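Local coordinates for protein pectate lyase/Amb allergen (Acidovorax citrulli, PDB 4HWV) that probably cleaves pectate, a plant cell-wall polysaccharide, as a secreted, calcium-binding lyase of polysaccharide lyase family 1, at residues V163-S168 with P191-V196; D19-T24 with P32-Q37. One frame throughout, in Å; residues are numbered along the deposited sequence.

Interaction 1 of 2, residues V163-S168 with P191-V196; sequences VPDNTS and PVANIV
Thr167 and Ser168 pair in parallel with Ile195 and Val196, and a ladder of backbone bonds joins the two strands: Thr167 N to Asn194 O, then Val196 N to Thr167 O at 2.9 Å and nearly straight. CA-H...O contacts from Ile195 CA to Thr167 O and from Ser168 CA to Val196 O lie beside these bonds. The tightly packed apolar part lies on the side of Thr167 and Ile195, turned to the interior. There Ile195 CG1 is anti to its carbonyl carbon (chi1 -69°), and CD1, at the end of that branch, meets Val163 CG1 at 3.8 Å; Leu185 touches both residues. Thr167 OG1 donates to Pro164 O from above the carbonyl plane (2.8 Å), spanning the turn between strands 160-163 and 167-171; it is also bonded to Lys79 NZ.

The other end is polar and open to water. Asp165 OD2 receives Ala193 N at 3.0 Å, the N-H coming from well above the carboxylate plane, while OD1 lies against Val192 CG1 (3.4 Å). A water bridges OD2 to Pro191 O on this partly exposed side. Between the two regions, Asn166 N donates to Ala193 O, and the two asparagine side chains cross at about a right angle with their amide planes 75° apart. Asn194 ND2 nevertheless meets an in-plane lone pair of Asn166 OD1 (2.9 Å, 168°). Asn194 OD1 accepts from Thr34 N and Gly35 N, while Asn166 ND2 reaches Lys76 O, so both amides are gripped at each end. Parallel strands of successive coils are the hallmark of the pectate lyase beta-helix, and the amide bond between Asn166 and Asn194, both at positive phi and in matching positions on neighbouring coils, resembles a rung of its asparagine ladder.

Interaction 2 of 2, residues D19-T24 with P32-Q37; sequences DSLGAT and PTTGGQ
Gln37 reaches across to Ser20 and Leu21 and makes the largest share of any residue in this contact. From CB, its CG stands anti to the backbone N (chi1 -171°) and lies 4.0 Å from Leu21 CD2. The chain then bends at chi2 (77°), and CD comes to 3.7 Å from Leu21 CG, the two side chains crossing at about a right angle. At the tip, OE1 lies against Asp19 CB (3.4 Å) and accepts Ser20 N at 2.9 Å, the donor tilted 22° from the carbonyl plane, and also a water that links it to Ser20 OG, whose other partner is Ser168 OG. NE2 touches Leu21 CD1 and gives a long bond to another water, held by Asp19 OD2, whose protein partner is Met1 N.

At the other end the contact is lighter: Ala23 CB meets Thr33 CB at 4.1 Å, with Trp238 touching both residues. A water joins Ser20 O, Ala23 N and Thr33 O. Between the two ends, Ser20 CB rests on Thr34 O, which accepts Gln37 N (3.0 Å). The arrangement is an irregular N-terminal loop with a type II' beta turn, Thr34 to Gln37, laid on the outer face of the beta-helix against strands 192-198 and 237-240.

From the N terminus, 19-24 comes first and 32-37 folds back on it, so interaction 2 closes a short loop before strand 44-47. Well over a hundred residues later, interaction 1 closes a second loop, one that contains strands 177-179 and 182-185 and brings 167-171 beside 192-198. The two are in series, neither nested nor crossed, yet their centres lie 11 Å apart. They touch directly: Ser168 OG is 2.6 Å from Ser20 OG, probably a hydrogen bond, and Val196 CG2 packs on Gly35 N. Interaction 2 thereby fastens the N-terminal loop across the outer side of neighbouring beta-helix coils that interaction 1 joins.

Interaction 1 of 2, residues V163-S168 with P191-V196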
loop_
_atom_site.group_PDB
_atom_site.type_symbol
_atom_site.label_atom_id
_atom_site.label_comp_id
_atom_site.label_asym_id
_atom_site.label_seq_id
_atom_site.Cartn_x
_atom_site.Cartn_y
_atom_site.Cartn_z
ATOM N N VAL A 163 -23.661 -11.364 7.124
ATOM C CA VAL A 163 -23.788 -11.035 8.551
ATOM C C VAL A 163 -25.257 -11.061 8.959
ATOM O O VAL A 163 -26.073 -10.345 8.389
ATOM C CB VAL A 163 -23.184 -9.647 8.863
ATOM C CG1 VAL A 163 -23.314 -9.323 10.341
ATOM C CG2 VAL A 163 -21.716 -9.610 8.430
ATOM N N PRO A 164 -25.611 -11.905 9.937
ATOM C CA PRO A 164 -27.017 -12.063 10.336
ATOM C C PRO A 164 -27.444 -11.087 11.438
ATOM O O PRO A 164 -26.654 -10.276 11.918
ATOM C CB PRO A 164 -27.043 -13.498 10.878
ATOM C CG PRO A 164 -25.697 -13.613 11.571
ATOM C CD PRO A 164 -24.732 -12.854 10.653
ATOM N N ASP A 165 -28.708 -11.181 11.841
ATOM C CA ASP A 165 -29.281 -10.325 12.879
ATOM C C ASP A 165 -28.505 -10.390 14.176
ATOM O O ASP A 165 -27.902 -11.414 14.520
ATOM C CB ASP A 165 -30.709 -10.767 13.212
ATOM C CG ASP A 165 -31.594 -10.845 11.984
ATOM O OD1 ASP A 165 -31.374 -11.751 11.151
ATOM O OD2 ASP A 165 -32.505 -10.006 11.849
ATOM N N ASN A 166 -28.575 -9.294 14.925
ATOM C CA ASN A 166 -28.137 -9.294 16.315
ATOM C C ASN A 166 -26.676 -9.688 16.451
ATOM O O ASN A 166 -26.306 -10.530 17.262
ATOM C CB ASN A 166 -29.038 -10.188 17.176
ATOM C CG ASN A 166 -30.498 -9.816 17.069
ATOM O OD1 ASN A 166 -30.861 -8.655 17.219
ATOM N ND2 ASN A 166 -31.343 -10.805 16.808
ATOM N N THR A 167 -25.839 -9.042 15.647
ATOM C CA THR A 167 -24.428 -9.370 15.604
ATOM C C THR A 167 -23.581 -8.175 15.959
ATOM O O THR A 167 -23.779 -7.085 15.408
ATOM C CB THR A 167 -24.036 -9.832 14.186
ATOM O OG1 THR A 167 -24.807 -10.989 13.847
ATOM C CG2 THR A 167 -22.544 -10.182 14.104
ATOM N N SER A 168 -22.624 -8.388 16.857
ATOM C CA SER A 168 -21.539 -7.438 17.073
ATOM C C SER A 168 -20.217 -8.001 16.581
ATOM O O SER A 168 -19.866 -9.138 16.921
ATOM C CB SER A 168 -21.401 -7.100 18.556
ATOM O OG SER A 168 -22.551 -6.390 18.988
ATOM N N PRO A 191 -33.377 -10.684 4.995
ATOM C CA PRO A 191 -32.974 -9.390 5.542
ATOM C C PRO A 191 -32.752 -9.513 7.037
ATOM O O PRO A 191 -33.253 -10.447 7.678
ATOM C CB PRO A 191 -34.180 -8.498 5.241
ATOM C CG PRO A 191 -34.844 -9.150 4.093
ATOM C CD PRO A 191 -34.697 -10.617 4.348
ATOM N N VAL A 192 -32.006 -8.574 7.590
ATOM C CA VAL A 192 -31.564 -8.649 8.968
ATOM C C VAL A 192 -31.734 -7.305 9.662
ATOM O O VAL A 192 -31.946 -6.275 9.025
ATOM C CB VAL A 192 -30.060 -9.049 9.061
ATOM C CG1 VAL A 192 -29.831 -10.403 8.380
ATOM C CG2 VAL A 192 -29.172 -7.959 8.448
ATOM N N ALA A 193 -31.593 -7.310 10.976
ATOM C CA ALA A 193 -31.579 -6.075 11.740
ATOM C C ALA A 193 -30.585 -6.190 12.873
ATOM O O ALA A 193 -30.276 -7.294 13.337
ATOM C CB ALA A 193 -32.964 -5.776 12.316
ATOM N N ASN A 194 -30.112 -5.032 13.329
ATOM C CA ASN A 194 -29.462 -4.888 14.633
ATOM C C ASN A 194 -28.006 -5.380 14.639
ATOM O O ASN A 194 -27.688 -6.447 15.183
ATOM C CB ASN A 194 -30.288 -5.544 15.734
ATOM C CG ASN A 194 -29.801 -5.143 17.093
ATOM O OD1 ASN A 194 -29.311 -4.013 17.268
ATOM N ND2 ASN A 194 -29.936 -6.042 18.078
ATOM N N ILE A 195 -27.122 -4.590 14.030
ATOM C CA ILE A 195 -25.722 -4.974 13.836
ATOM C C ILE A 195 -24.817 -3.840 14.301
ATOM O O ILE A 195 -25.086 -2.665 14.008
ATOM C CB ILE A 195 -25.450 -5.317 12.354
ATOM C CG1 ILE A 195 -26.166 -6.623 11.977
ATOM C CG2 ILE A 195 -23.946 -5.418 12.082
ATOM C CD1 ILE A 195 -26.264 -6.866 10.464
ATOM N N VAL A 196 -23.773 -4.192 15.068
ATOM C CA VAL A 196 -22.795 -3.232 15.563
ATOM C C VAL A 196 -21.409 -3.690 15.105
ATOM O O VAL A 196 -21.061 -4.872 15.239
ATOM C CB VAL A 196 -22.842 -3.150 17.101
ATOM C CG1 VAL A 196 -21.621 -2.374 17.641
ATOM C CG2 VAL A 196 -24.165 -2.538 17.566
HETATM O O HOH W 1 -34.622 -10.387 10.227
#

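Interaction 2 of 2, residues D19-T24 with P32-Q37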
loop_
_atom_site.group_PDB
_atom_site.type_symbol
_atom_site.label_atom_id
_atom_site.label_comp_id
_atom_site.label_asym_id
_atom_site.label_seq_id
_atom_site.Cartn_x
_atom_site.Cartn_y
_atom_site.Cartn_z
ATOM N N ASP A 19 -17.868 -3.100 24.643
ATOM C CA ASP A 19 -19.196 -3.626 24.357
ATOM C C ASP A 19 -19.822 -2.958 23.141
ATOM O O ASP A 19 -19.111 -2.382 22.323
ATOM C CB ASP A 19 -20.098 -3.542 25.596
ATOM C CG ASP A 19 -20.349 -2.116 26.060
ATOM O OD1 ASP A 19 -20.004 -1.160 25.349
ATOM O OD2 ASP A 19 -20.923 -1.958 27.131
ATOM N N SER A 20 -21.145 -3.053 23.023
ATOM C CA SER A 20 -21.825 -2.692 21.792
ATOM C C SER A 20 -22.766 -1.519 21.956
ATOM O O SER A 20 -23.515 -1.219 21.028
ATOM C CB SER A 20 -22.590 -3.888 21.225
ATOM O OG SER A 20 -21.700 -4.981 20.982
ATOM N N LEU A 21 -22.719 -0.854 23.110
ATOM C CA LEU A 21 -23.624 0.255 23.390
ATOM C C LEU A 21 -23.038 1.595 22.972
ATOM O O LEU A 21 -21.811 1.783 22.961
ATOM C CB LEU A 21 -23.945 0.298 24.875
ATOM C CG LEU A 21 -24.640 -0.979 25.307
ATOM C CD1 LEU A 21 -24.884 -0.932 26.803
ATOM C CD2 LEU A 21 -25.943 -1.161 24.558
ATOM N N GLY A 22 -23.930 2.514 22.611
ATOM C CA GLY A 22 -23.535 3.871 22.293
ATOM C C GLY A 22 -24.079 4.408 20.989
ATOM O O GLY A 22 -23.799 5.554 20.639
ATOM N N ALA A 23 -24.856 3.612 20.258
ATOM C CA ALA A 23 -25.401 4.072 18.983
ATOM C C ALA A 23 -26.136 5.398 19.127
ATOM O O ALA A 23 -26.870 5.632 20.081
ATOM C CB ALA A 23 -26.313 3.004 18.377
ATOM N N THR A 24 -25.884 6.271 18.164
ATOM C CA THR A 24 -26.493 7.588 18.074
ATOM C C THR A 24 -27.111 7.739 16.686
ATOM O O THR A 24 -27.007 6.832 15.853
ATOM C CB THR A 24 -25.399 8.660 18.216
ATOM O OG1 THR A 24 -24.321 8.314 17.339
ATOM C CG2 THR A 24 -24.900 8.768 19.649
ATOM N N PRO A 32 -33.643 0.663 19.521
ATOM C CA PRO A 32 -32.246 1.108 19.430
ATOM C C PRO A 32 -31.313 -0.027 19.018
ATOM O O PRO A 32 -31.558 -1.189 19.333
ATOM C CB PRO A 32 -31.939 1.596 20.851
ATOM C CG PRO A 32 -33.282 1.800 21.499
ATOM C CD PRO A 32 -34.161 0.740 20.896
ATOM N N THR A 33 -30.258 0.308 18.292
ATOM C CA THR A 33 -29.289 -0.692 17.847
ATOM C C THR A 33 -28.423 -1.130 19.018
ATOM O O THR A 33 -27.856 -0.281 19.722
ATOM C CB THR A 33 -28.388 -0.106 16.743
ATOM O OG1 THR A 33 -29.199 0.249 15.624
ATOM C CG2 THR A 33 -27.370 -1.131 16.281
ATOM N N THR A 34 -28.345 -2.442 19.239
ATOM C CA THR A 34 -27.500 -3.027 20.287
ATOM C C THR A 34 -26.607 -4.168 19.771
ATOM O O THR A 34 -25.793 -4.704 20.529
ATOM C CB THR A 34 -28.351 -3.613 21.427
ATOM O OG1 THR A 34 -29.240 -4.589 20.875
ATOM C CG2 THR A 34 -29.138 -2.513 22.155
ATOM N N GLY A 35 -26.768 -4.570 18.506
ATOM C CA GLY A 35 -25.987 -5.680 17.987
ATOM C C GLY A 35 -26.201 -6.928 18.822
ATOM O O GLY A 35 -27.336 -7.316 19.096
ATOM N N GLY A 36 -25.104 -7.548 19.239
ATOM C CA GLY A 36 -25.169 -8.742 20.060
ATOM C C GLY A 36 -25.053 -8.493 21.552
ATOM O O GLY A 36 -24.781 -9.445 22.304
ATOM N N GLN A 37 -25.263 -7.250 22.004
ATOM C CA GLN A 37 -25.189 -6.974 23.439
ATOM C C GLN A 37 -26.046 -7.973 24.219
ATOM O O GLN A 37 -27.202 -8.221 23.860
ATOM C CB GLN A 37 -25.680 -5.558 23.718
ATOM C CG GLN A 37 -25.452 -5.065 25.163
ATOM C CD GLN A 37 -24.014 -4.648 25.453
ATOM O OE1 GLN A 37 -23.171 -4.532 24.565
ATOM N NE2 GLN A 37 -23.725 -4.437 26.722
HETATM O O HOH W 2 -21.025 -4.330 28.533
HETATM O O HOH W 3 -25.422 0.772 20.554
HETATM O O HOH W 4 -21.512 -6.308 23.288
#